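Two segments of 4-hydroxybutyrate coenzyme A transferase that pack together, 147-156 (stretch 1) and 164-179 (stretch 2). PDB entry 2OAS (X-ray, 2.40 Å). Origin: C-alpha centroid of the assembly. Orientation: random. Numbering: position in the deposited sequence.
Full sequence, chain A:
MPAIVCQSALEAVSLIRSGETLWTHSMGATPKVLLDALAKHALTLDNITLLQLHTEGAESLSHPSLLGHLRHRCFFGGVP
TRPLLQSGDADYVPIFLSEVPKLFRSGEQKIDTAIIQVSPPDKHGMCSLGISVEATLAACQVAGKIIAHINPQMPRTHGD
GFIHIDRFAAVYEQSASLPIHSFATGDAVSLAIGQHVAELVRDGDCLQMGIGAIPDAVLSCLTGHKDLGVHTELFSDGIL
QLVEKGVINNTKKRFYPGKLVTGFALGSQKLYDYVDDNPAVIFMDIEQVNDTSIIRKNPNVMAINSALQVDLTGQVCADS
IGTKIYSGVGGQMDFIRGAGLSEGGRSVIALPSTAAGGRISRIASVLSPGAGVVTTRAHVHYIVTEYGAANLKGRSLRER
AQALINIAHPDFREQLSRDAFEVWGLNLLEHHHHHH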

# COMPACT_ATOMS: atom_id res chain seq x y z
N ILE A 147 -9.94 -18.26 27.56
CA ILE A 147 -9.55 -18.18 28.96
C ILE A 147 -9.47 -16.69 29.29
O ILE A 147 -8.59 -15.99 28.82
CB ILE A 147 -8.20 -18.88 29.18
CG1 ILE A 147 -8.38 -20.38 28.96
CG2 ILE A 147 -7.67 -18.59 30.60
CD1 ILE A 147 -7.08 -21.16 29.01
N ALA A 148 -10.42 -16.22 30.09
CA ALA A 148 -10.51 -14.82 30.44
C ALA A 148 -10.11 -14.47 31.86
O ALA A 148 -10.34 -15.22 32.80
CB ALA A 148 -11.95 -14.33 30.21
N HIS A 149 -9.52 -13.31 31.99
CA HIS A 149 -9.11 -12.85 33.28
C HIS A 149 -10.01 -11.67 33.59
O HIS A 149 -9.98 -10.66 32.90
CB HIS A 149 -7.64 -12.46 33.24
CG HIS A 149 -7.26 -11.45 34.27
ND1 HIS A 149 -7.65 -11.56 35.58
CD2 HIS A 149 -6.58 -10.28 34.16
CE1 HIS A 149 -7.23 -10.49 36.25
NE2 HIS A 149 -6.58 -9.71 35.41
N ILE A 150 -10.85 -11.82 34.61
CA ILE A 150 -11.76 -10.75 34.99
C ILE A 150 -11.07 -9.76 35.91
O ILE A 150 -10.68 -10.09 37.03
CB ILE A 150 -13.00 -11.30 35.68
CG1 ILE A 150 -13.73 -12.25 34.72
CG2 ILE A 150 -13.88 -10.14 36.13
CD1 ILE A 150 -14.96 -12.90 35.31
N ASN A 151 -10.94 -8.53 35.42
CA ASN A 151 -10.28 -7.48 36.18
C ASN A 151 -11.15 -6.27 36.37
O ASN A 151 -11.46 -5.59 35.41
CB ASN A 151 -9.00 -7.07 35.45
CG ASN A 151 -8.25 -5.98 36.18
OD1 ASN A 151 -8.61 -5.59 37.29
ND2 ASN A 151 -7.18 -5.50 35.56
N PRO A 152 -11.55 -6.00 37.61
CA PRO A 152 -12.40 -4.86 37.95
C PRO A 152 -11.78 -3.53 37.52
O PRO A 152 -12.45 -2.51 37.49
CB PRO A 152 -12.52 -4.95 39.46
CG PRO A 152 -12.52 -6.42 39.70
CD PRO A 152 -11.42 -6.90 38.77
N GLN A 153 -10.48 -3.55 37.20
CA GLN A 153 -9.79 -2.34 36.79
C GLN A 153 -9.97 -2.11 35.29
O GLN A 153 -9.83 -0.99 34.81
CB GLN A 153 -8.30 -2.45 37.12
CG GLN A 153 -8.02 -2.73 38.59
CD GLN A 153 -8.66 -1.70 39.51
OE1 GLN A 153 -9.14 -2.04 40.61
NE2 GLN A 153 -8.66 -0.42 39.08
N MSE A 154 -10.31 -3.16 34.55
CA MSE A 154 -10.50 -2.99 33.12
C MSE A 154 -11.74 -2.14 32.88
O MSE A 154 -12.84 -2.49 33.31
CB MSE A 154 -10.66 -4.35 32.43
CG MSE A 154 -10.67 -4.27 30.91
SE MSE A 154 -9.07 -3.47 30.15
CE MSE A 154 -8.00 -5.04 29.78
N PRO A 155 -11.57 -0.99 32.22
CA PRO A 155 -12.73 -0.14 31.95
C PRO A 155 -13.69 -0.80 30.95
O PRO A 155 -13.28 -1.56 30.08
CB PRO A 155 -12.09 1.15 31.42
CG PRO A 155 -10.77 0.70 30.85
CD PRO A 155 -10.31 -0.33 31.82
N ARG A 156 -14.99 -0.52 31.11
CA ARG A 156 -16.05 -1.05 30.26
C ARG A 156 -16.21 -0.16 29.04
O ARG A 156 -17.14 0.64 28.96
CB ARG A 156 -17.36 -1.07 31.05
CG ARG A 156 -18.57 -1.67 30.35
CD ARG A 156 -19.70 -1.76 31.35
NE ARG A 156 -20.83 -2.55 30.90
CZ ARG A 156 -21.94 -2.04 30.37
NH1 ARG A 156 -22.06 -0.72 30.22
NH2 ARG A 156 -22.93 -2.85 30.01
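Stretch 2, residues 164-179: HIDRFAAVYEQSASLP

Past the end of the paired strands, the side chain of Asn151 hydrogen-bonds the backbone of stretch 2. Its amide group meets the main chain of Ala176 twice: Ala176 N donates to Asn151 OD1 at 3.2 Å, and Asn151 ND2 donates to Ala176 O, also at 3.2 Å. The side chain thus engages both the N and the O of one residue, much as a neighbouring strand would. Asn151 OD1 also accepts from Gln153 N at 2.8 Å, within a type I turn from Asn151 to Met154 that is closed by Met154 N to Asn151 O at 2.8 Å.

Before this point stretch 2 runs as a strand, 170-173, beside strand 147-150. The two share the same N-to-C direction, with a crossing angle of -20° and a closest approach of 4.6 Å between axes. Ile147 pairs with Ala170, Ala148 with Val171, His149 with Tyr172 and Ile150 with Glu173; the CA atoms of Ile150 and Glu173 are 4.5 Å apart. The hydrogen bonds follow the staggered pattern of a parallel sheet. Ala148 N donates to Ala170 O at 3.3 Å, and Ala148 O accepts from Tyr172 N at 3.2 Å; two residues on, Ile150 N donates to Tyr172 O at 2.9 Å and Ile150 O accepts from Gln174 N at 3.0 Å. Tyr172 O also receives a weak hydrogen bond from His149 ND1 at 3.4 Å, so the imidazole turns its edge to the neighbouring backbone. Gln174 O lies near the plane of the same ring, 3.1 Å from His149 CE1, while His149 NE2 is buried without a polar partner.

Ala148, Ile150, Val171 and Glu173 share one face of the sheet. Here Phe168, which precedes the strand and follows a short 3-10 segment at 165-167, brings its ring against Ala148: Ala148 CB lies over the ring face, 3.7 Å from the centroid of the Phe168 ring, in a CH-pi contact. Ile150 CD1 comes within 3.2 Å of Val171 CG1, shorter than usual for two methyl groups, and lies 4.3 Å from Ile165 CD1. On the face of Ile147, His149, Ala170 and Tyr172, the packing of Ile147 CG1 on Ala170 CB is looser, at 4.4 Å.

Beyond the strands, Leu178 points toward stretch 1 and is buried against the turn and the residue after it. Leu178 CD1 lies 3.8 Å from Pro155 CD, and Leu178 CD2 lies 4.2 Å from CE of the selenomethionine Met154. The whole contact buries 840 Å², both sides summed.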

# COMPACT_ATOMS: atom_id res chain seq x y z
N HIS A 164 -20.01 -12.15 25.82
CA HIS A 164 -20.72 -12.81 26.91
C HIS A 164 -19.85 -13.82 27.64
O HIS A 164 -19.10 -14.56 27.01
CB HIS A 164 -22.00 -13.47 26.38
CG HIS A 164 -23.00 -13.75 27.45
ND1 HIS A 164 -22.99 -14.90 28.21
CD2 HIS A 164 -24.02 -13.00 27.93
CE1 HIS A 164 -23.95 -14.85 29.11
NE2 HIS A 164 -24.59 -13.71 28.96
N ILE A 165 -19.97 -13.86 28.96
CA ILE A 165 -19.16 -14.75 29.77
C ILE A 165 -19.37 -16.25 29.50
O ILE A 165 -18.55 -17.06 29.89
CB ILE A 165 -19.35 -14.47 31.27
CG1 ILE A 165 -18.24 -15.14 32.07
CG2 ILE A 165 -20.72 -14.97 31.73
CD1 ILE A 165 -18.36 -14.93 33.55
N ASP A 166 -20.47 -16.63 28.86
CA ASP A 166 -20.67 -18.05 28.58
C ASP A 166 -19.82 -18.49 27.41
O ASP A 166 -19.80 -19.66 27.07
CB ASP A 166 -22.13 -18.38 28.29
CG ASP A 166 -22.97 -18.41 29.55
OD1 ASP A 166 -22.39 -18.59 30.65
OD2 ASP A 166 -24.21 -18.27 29.42
N ARG A 167 -19.13 -17.55 26.77
CA ARG A 167 -18.26 -17.87 25.65
C ARG A 167 -16.87 -18.22 26.19
O ARG A 167 -15.94 -18.46 25.43
CB ARG A 167 -18.15 -16.68 24.70
CG ARG A 167 -19.42 -16.40 23.89
CD ARG A 167 -19.18 -16.69 22.42
NE ARG A 167 -18.25 -15.71 21.85
CZ ARG A 167 -17.58 -15.86 20.71
NH1 ARG A 167 -17.71 -16.97 19.98
NH2 ARG A 167 -16.76 -14.90 20.29
N PHE A 168 -16.75 -18.25 27.51
CA PHE A 168 -15.48 -18.53 28.19
C PHE A 168 -15.42 -19.96 28.73
O PHE A 168 -16.39 -20.46 29.29
CB PHE A 168 -15.28 -17.54 29.36
CG PHE A 168 -15.31 -16.08 28.96
CD1 PHE A 168 -15.35 -15.09 29.93
CD2 PHE A 168 -15.27 -15.69 27.62
CE1 PHE A 168 -15.35 -13.74 29.59
CE2 PHE A 168 -15.27 -14.34 27.27
CZ PHE A 168 -15.31 -13.36 28.26
N ALA A 169 -14.28 -20.62 28.57
CA ALA A 169 -14.14 -22.00 29.07
C ALA A 169 -13.71 -21.95 30.52
O ALA A 169 -14.05 -22.82 31.32
CB ALA A 169 -13.10 -22.75 28.26
N ALA A 170 -12.97 -20.90 30.85
CA ALA A 170 -12.45 -20.72 32.20
C ALA A 170 -12.42 -19.25 32.50
O ALA A 170 -12.35 -18.41 31.59
CB ALA A 170 -11.07 -21.30 32.30
N VAL A 171 -12.45 -18.94 33.80
CA VAL A 171 -12.44 -17.56 34.27
C VAL A 171 -11.76 -17.42 35.64
O VAL A 171 -12.06 -18.16 36.56
CB VAL A 171 -13.91 -17.04 34.35
CG1 VAL A 171 -14.03 -15.96 35.36
CG2 VAL A 171 -14.35 -16.53 32.99
N TYR A 172 -10.84 -16.47 35.74
CA TYR A 172 -10.14 -16.19 36.99
C TYR A 172 -10.28 -14.70 37.27
O TYR A 172 -9.99 -13.86 36.41
CB TYR A 172 -8.66 -16.55 36.92
CG TYR A 172 -7.87 -16.05 38.11
CD1 TYR A 172 -8.16 -16.50 39.41
CD2 TYR A 172 -6.88 -15.08 37.96
CE1 TYR A 172 -7.48 -16.00 40.53
CE2 TYR A 172 -6.19 -14.56 39.07
CZ TYR A 172 -6.50 -15.02 40.35
OH TYR A 172 -5.86 -14.48 41.43
N GLU A 173 -10.72 -14.36 38.47
CA GLU A 173 -10.93 -12.96 38.80
C GLU A 173 -10.04 -12.36 39.87
O GLU A 173 -9.91 -12.90 40.97
CB GLU A 173 -12.38 -12.76 39.22
CG GLU A 173 -12.72 -11.34 39.62
CD GLU A 173 -14.14 -11.21 40.13
OE1 GLU A 173 -14.44 -11.80 41.20
OE2 GLU A 173 -14.96 -10.54 39.47
N GLN A 174 -9.41 -11.23 39.54
CA GLN A 174 -8.58 -10.52 40.48
C GLN A 174 -8.27 -9.12 39.94
O GLN A 174 -8.11 -8.95 38.74
CB GLN A 174 -7.29 -11.29 40.80
CG GLN A 174 -6.08 -10.87 40.01
CD GLN A 174 -4.78 -11.13 40.77
OE1 GLN A 174 -4.45 -12.27 41.10
NE2 GLN A 174 -4.05 -10.07 41.05
N SER A 175 -8.25 -8.12 40.81
CA SER A 175 -7.94 -6.76 40.40
C SER A 175 -6.44 -6.66 40.21
O SER A 175 -5.66 -7.03 41.09
CB SER A 175 -8.38 -5.75 41.47
OG SER A 175 -9.78 -5.63 41.54
N ALA A 176 -6.04 -6.15 39.06
CA ALA A 176 -4.62 -5.99 38.76
C ALA A 176 -4.43 -4.62 38.14
O ALA A 176 -5.39 -3.99 37.69
CB ALA A 176 -4.16 -7.07 37.82
N SER A 177 -3.18 -4.18 38.09
CA SER A 177 -2.85 -2.88 37.52
C SER A 177 -2.72 -2.96 36.01
O SER A 177 -2.23 -3.95 35.47
CB SER A 177 -1.54 -2.38 38.10
OG SER A 177 -0.48 -3.25 37.77
N LEU A 178 -3.17 -1.90 35.33
CA LEU A 178 -3.04 -1.83 33.88
C LEU A 178 -1.80 -1.02 33.60
O LEU A 178 -1.54 -0.02 34.27
CB LEU A 178 -4.24 -1.13 33.25
CG LEU A 178 -5.57 -1.87 33.28
CD1 LEU A 178 -6.65 -0.99 32.69
CD2 LEU A 178 -5.46 -3.17 32.51
N PRO A 179 -1.00 -1.44 32.62
CA PRO A 179 0.22 -0.70 32.30
C PRO A 179 -0.08 0.75 31.90
O PRO A 179 -0.70 1.00 30.88
CB PRO A 179 0.82 -1.51 31.15
CG PRO A 179 -0.39 -2.14 30.51
CD PRO A 179 -1.19 -2.56 31.70